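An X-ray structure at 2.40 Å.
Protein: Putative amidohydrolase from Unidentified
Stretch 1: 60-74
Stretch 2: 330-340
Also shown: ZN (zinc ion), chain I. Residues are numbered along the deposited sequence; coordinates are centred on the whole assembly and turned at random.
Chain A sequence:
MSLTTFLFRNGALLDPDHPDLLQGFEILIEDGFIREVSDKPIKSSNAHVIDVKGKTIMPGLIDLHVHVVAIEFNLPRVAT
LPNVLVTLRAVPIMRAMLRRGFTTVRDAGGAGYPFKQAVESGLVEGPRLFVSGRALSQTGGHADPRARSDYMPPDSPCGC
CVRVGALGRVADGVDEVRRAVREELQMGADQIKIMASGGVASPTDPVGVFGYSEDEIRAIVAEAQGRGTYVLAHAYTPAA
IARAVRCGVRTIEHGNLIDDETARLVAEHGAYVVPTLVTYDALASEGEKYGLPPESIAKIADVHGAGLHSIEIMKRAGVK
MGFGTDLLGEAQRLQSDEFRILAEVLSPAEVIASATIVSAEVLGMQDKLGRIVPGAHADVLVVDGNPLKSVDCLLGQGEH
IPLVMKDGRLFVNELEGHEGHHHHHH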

# COMPACT_ATOMS: atom_id res chain seq x y z
N GLY A 60 48.89 18.96 0.79
CA GLY A 60 48.10 17.77 1.06
C GLY A 60 47.65 17.08 -0.21
O GLY A 60 47.29 17.73 -1.20
N LEU A 61 47.70 15.75 -0.21
CA LEU A 61 47.31 14.99 -1.40
C LEU A 61 45.79 14.86 -1.45
O LEU A 61 45.12 14.85 -0.41
CB LEU A 61 47.94 13.61 -1.39
CG LEU A 61 49.45 13.50 -1.24
CD1 LEU A 61 49.79 12.11 -0.74
CD2 LEU A 61 50.12 13.75 -2.57
N ILE A 62 45.25 14.75 -2.66
CA ILE A 62 43.81 14.64 -2.89
C ILE A 62 43.48 13.37 -3.69
O ILE A 62 44.05 13.14 -4.75
CB ILE A 62 43.29 15.88 -3.66
CG1 ILE A 62 43.74 17.17 -2.94
CG2 ILE A 62 41.77 15.83 -3.84
CD1 ILE A 62 43.20 18.45 -3.55
N ASP A 63 42.59 12.54 -3.17
CA ASP A 63 42.10 11.38 -3.94
C ASP A 63 40.64 11.56 -4.35
O ASP A 63 39.74 11.72 -3.50
CB ASP A 63 42.30 10.07 -3.18
CG ASP A 63 41.96 8.86 -4.03
OD1 ASP A 63 41.14 8.99 -4.96
OD2 ASP A 63 42.50 7.76 -3.76
N LEU A 64 40.40 11.53 -5.66
CA LEU A 64 39.12 11.93 -6.24
C LEU A 64 38.14 10.78 -6.36
O LEU A 64 37.01 10.97 -6.82
CB LEU A 64 39.33 12.57 -7.62
CG LEU A 64 39.82 14.01 -7.69
CD1 LEU A 64 39.89 14.48 -9.15
CD2 LEU A 64 38.90 14.92 -6.87
N HIS A 65 38.55 9.58 -5.96
CA HIS A 65 37.67 8.42 -6.09
C HIS A 65 37.93 7.37 -5.02
O HIS A 65 38.67 6.43 -5.23
CB HIS A 65 37.77 7.81 -7.49
CG HIS A 65 36.62 6.91 -7.83
ND1 HIS A 65 35.80 7.14 -8.92
CD2 HIS A 65 36.14 5.81 -7.23
CE1 HIS A 65 34.86 6.21 -8.96
NE2 HIS A 65 35.05 5.39 -7.95
N VAL A 66 37.29 7.52 -3.87
CA VAL A 66 37.37 6.49 -2.85
C VAL A 66 35.96 6.06 -2.47
O VAL A 66 34.98 6.75 -2.77
CB VAL A 66 38.13 6.98 -1.57
CG1 VAL A 66 39.53 7.43 -1.92
CG2 VAL A 66 37.38 8.12 -0.90
N HIS A 67 35.87 4.91 -1.83
CA HIS A 67 34.66 4.49 -1.15
C HIS A 67 35.00 4.17 0.29
O HIS A 67 35.58 3.14 0.60
CB HIS A 67 34.03 3.29 -1.86
CG HIS A 67 33.66 3.56 -3.28
ND1 HIS A 67 32.54 4.29 -3.62
CD2 HIS A 67 34.27 3.23 -4.44
CE1 HIS A 67 32.47 4.38 -4.94
NE2 HIS A 67 33.51 3.75 -5.46
N VAL A 68 34.64 5.06 1.19
CA VAL A 68 35.00 4.87 2.58
C VAL A 68 34.28 3.68 3.20
O VAL A 68 34.82 3.01 4.07
CB VAL A 68 34.82 6.16 3.40
CG1 VAL A 68 34.67 5.84 4.87
CG2 VAL A 68 36.01 7.10 3.16
N VAL A 69 33.06 3.40 2.75
CA VAL A 69 32.30 2.31 3.36
C VAL A 69 32.41 1.01 2.60
O VAL A 69 31.70 0.06 2.90
CB VAL A 69 30.81 2.65 3.62
CG1 VAL A 69 30.68 4.05 4.20
CG2 VAL A 69 29.98 2.49 2.35
N ALA A 70 33.29 0.98 1.60
CA ALA A 70 33.58 -0.27 0.90
C ALA A 70 34.52 -1.08 1.77
O ALA A 70 35.71 -1.22 1.45
CB ALA A 70 34.20 -0.01 -0.44
N ILE A 71 33.98 -1.61 2.86
CA ILE A 71 34.78 -2.27 3.90
C ILE A 71 35.14 -3.70 3.53
O ILE A 71 35.93 -4.34 4.23
CB ILE A 71 34.07 -2.26 5.27
CG1 ILE A 71 32.74 -3.01 5.20
CG2 ILE A 71 33.84 -0.83 5.76
CD1 ILE A 71 32.12 -3.27 6.58
N GLU A 72 34.55 -4.21 2.45
CA GLU A 72 35.00 -5.47 1.87
C GLU A 72 34.78 -5.56 0.37
O GLU A 72 34.12 -4.69 -0.22
CB GLU A 72 34.41 -6.70 2.59
CG GLU A 72 33.24 -6.44 3.52
CD GLU A 72 32.64 -7.74 4.06
OE1 GLU A 72 32.40 -7.85 5.29
OE2 GLU A 72 32.42 -8.67 3.25
N PHE A 73 35.34 -6.60 -0.25
CA PHE A 73 35.22 -6.82 -1.70
C PHE A 73 33.80 -7.14 -2.19
O PHE A 73 33.47 -6.88 -3.34
CB PHE A 73 36.18 -7.94 -2.15
CG PHE A 73 37.63 -7.51 -2.25
CD1 PHE A 73 38.51 -7.72 -1.20
CD2 PHE A 73 38.10 -6.89 -3.41
CE1 PHE A 73 39.84 -7.33 -1.30
CE2 PHE A 73 39.44 -6.50 -3.51
CZ PHE A 73 40.30 -6.72 -2.46
N ASN A 74 32.97 -7.71 -1.32
CA ASN A 74 31.59 -8.05 -1.70
C ASN A 74 30.60 -6.94 -1.29
O ASN A 74 30.11 -6.90 -0.15
CB ASN A 74 31.20 -9.40 -1.10
CG ASN A 74 29.80 -9.85 -1.52
OD1 ASN A 74 29.08 -9.13 -2.22
ND2 ASN A 74 29.41 -11.04 -1.08
N GLU A 330 40.25 -4.94 2.02
CA GLU A 330 41.62 -5.09 2.45
C GLU A 330 42.58 -4.29 1.60
O GLU A 330 43.59 -3.82 2.07
CB GLU A 330 42.01 -6.56 2.41
CG GLU A 330 41.36 -7.42 3.48
CD GLU A 330 39.96 -7.93 3.12
OE1 GLU A 330 39.36 -7.49 2.12
OE2 GLU A 330 39.46 -8.79 3.86
N ALA A 331 42.25 -4.19 0.32
CA ALA A 331 43.09 -3.56 -0.70
C ALA A 331 43.20 -2.05 -0.53
O ALA A 331 44.13 -1.42 -1.05
CB ALA A 331 42.56 -3.87 -2.07
N GLN A 332 42.24 -1.46 0.18
CA GLN A 332 42.29 -0.05 0.48
C GLN A 332 43.68 0.35 0.96
O GLN A 332 44.08 1.51 0.84
CB GLN A 332 41.26 0.33 1.55
CG GLN A 332 39.83 0.15 1.09
CD GLN A 332 38.98 1.40 1.32
OE1 GLN A 332 39.50 2.51 1.41
NE2 GLN A 332 37.66 1.21 1.39
N ARG A 333 44.44 -0.60 1.50
CA ARG A 333 45.75 -0.26 2.04
C ARG A 333 46.75 0.16 0.94
O ARG A 333 47.80 0.74 1.24
CB ARG A 333 46.32 -1.44 2.82
CG ARG A 333 47.43 -2.16 2.08
CD ARG A 333 46.94 -3.40 1.39
NE ARG A 333 47.20 -4.59 2.20
CZ ARG A 333 47.43 -5.80 1.71
NH1 ARG A 333 47.46 -6.00 0.40
NH2 ARG A 333 47.65 -6.82 2.54
N LEU A 334 46.39 -0.13 -0.31
CA LEU A 334 47.28 0.03 -1.46
C LEU A 334 47.18 1.39 -2.14
O LEU A 334 47.88 1.67 -3.11
CB LEU A 334 47.02 -1.08 -2.50
CG LEU A 334 47.40 -2.50 -2.08
CD1 LEU A 334 46.70 -3.54 -2.94
CD2 LEU A 334 48.92 -2.70 -2.11
N GLN A 335 46.30 2.23 -1.63
CA GLN A 335 46.09 3.56 -2.20
C GLN A 335 47.36 4.23 -2.77
O GLN A 335 47.38 4.65 -3.92
CB GLN A 335 45.45 4.46 -1.14
CG GLN A 335 44.84 5.73 -1.67
CD GLN A 335 44.13 6.48 -0.57
OE1 GLN A 335 44.43 6.30 0.61
NE2 GLN A 335 43.17 7.32 -0.95
N SER A 336 48.40 4.35 -1.96
CA SER A 336 49.60 5.06 -2.40
C SER A 336 50.31 4.44 -3.61
O SER A 336 51.12 5.09 -4.26
CB SER A 336 50.58 5.22 -1.25
OG SER A 336 49.97 5.93 -0.20
N ASP A 337 50.00 3.19 -3.93
CA ASP A 337 50.63 2.55 -5.08
C ASP A 337 50.19 3.16 -6.40
O ASP A 337 50.77 2.86 -7.44
CB ASP A 337 50.36 1.05 -5.08
CG ASP A 337 51.28 0.31 -4.15
OD1 ASP A 337 51.52 0.79 -3.03
OD2 ASP A 337 51.76 -0.77 -4.55
N GLU A 338 49.15 3.99 -6.38
CA GLU A 338 48.68 4.59 -7.62
C GLU A 338 49.70 5.60 -8.15
O GLU A 338 49.67 5.95 -9.32
CB GLU A 338 47.29 5.23 -7.44
CG GLU A 338 46.73 5.94 -8.68
CD GLU A 338 46.16 4.99 -9.73
OE1 GLU A 338 45.68 5.49 -10.78
OE2 GLU A 338 46.20 3.75 -9.51
N PHE A 339 50.58 6.06 -7.27
CA PHE A 339 51.67 6.96 -7.67
C PHE A 339 52.71 6.18 -8.46
O PHE A 339 53.07 6.56 -9.58
CB PHE A 339 52.32 7.61 -6.45
CG PHE A 339 51.46 8.62 -5.76
CD1 PHE A 339 51.06 9.78 -6.42
CD2 PHE A 339 51.04 8.42 -4.45
CE1 PHE A 339 50.25 10.73 -5.79
CE2 PHE A 339 50.23 9.37 -3.79
CZ PHE A 339 49.83 10.52 -4.47
N ARG A 340 53.17 5.08 -7.87
CA ARG A 340 54.09 4.16 -8.53
C ARG A 340 53.60 3.76 -9.92
O ARG A 340 54.33 3.85 -10.91
CB ARG A 340 54.27 2.91 -7.67
CG ARG A 340 55.51 2.09 -7.99
CD ARG A 340 55.40 0.65 -7.51
NE ARG A 340 54.59 -0.17 -8.41
CZ ARG A 340 53.52 -0.86 -8.04
NH1 ARG A 340 53.11 -0.84 -6.78
NH2 ARG A 340 52.84 -1.58 -8.94
ZN ZN I . 34.18 3.60 -7.42

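Three hydrogen bonds carry the polar part of this contact, and all three are donated by glutamine side chains of the 330-340 stretch. The straightest runs from Gln335 NE2 to Asp63 OD2, at 2.9 Å with an N-H...acceptor angle of 177°. Gln335 can reach this far because its chi1 and chi2 are both t, so the chain is extended; the CA atoms of Asp63 and Gln335 lie 8.9 Å apart, and the two side chains, each with its CA-to-CB bond pointing toward the other stretch, span the gap. The other carboxylate oxygen of Asp63 is engaged within its own stretch: His65 N donates to Asp63 OD1 at 2.8 Å and 170°. The carboxylate therefore links the cross-stretch bond to the backbone just beyond the corner at Leu64.

Gln332 makes the remaining two bonds from one amide nitrogen. Its NE2 donates to His67 O at 2.9 Å with an angle of 143°, and to Ala70 O at 3.1 Å with an angle of 155°. Both are acceptable but more bent than the bond of Gln335. The acceptors are the carbonyls of the first and last residues of a type I beta turn, His67 to Ala70, so the side chain ties together the two ends of that turn. Within the turn, Ala70 N reaches His67 O at 3.3 Å, a weak bond, which means that His67 O accepts from both the backbone and Gln332. In keeping with this role, Gln332 has the largest area covered by the opposing stretch, 62 Å².

Metal coordination adjoins this arrangement. The zinc ion is bound by His65 NE2 at 2.0 Å and His67 NE2 at 2.1 Å, with two further ligand atoms from elsewhere in the structure. Gln332 thus holds the backbone carbonyl of a residue whose imidazole is a metal ligand, without itself being a ligand.

Apolar packing occurs at two separate places. Near one end, Leu61 CD2 meets Phe339 CZ at 3.8 Å. The CA-to-CB bond of Phe339 points sideways, but the end of its side chain comes nearer, with chi1 in m; Leu61 CD2 approaches the ring obliquely. Near the other end, Phe73 CZ lies 3.7 Å from Ala331 CB, also at an oblique angle to the ring. Here too the aromatic side chain starts sideways and its end closes on the other stretch. Between these sites, Val66 CG1 comes within 3.8 Å of Gln335 NE2, a van der Waals contact beside the Asp63 bond.

One contact mixes the two characters. Glu330 OE1 sits 3.4 Å from Phe73 CD1, at the ring edge and near the ring plane, where the positively polarised C-H groups of an aromatic ring can favour a carboxylate oxygen. The same ring thus meets a methyl group and a carboxylate at different carbons. In total, the two stretches bury 427 Å², counting both sides.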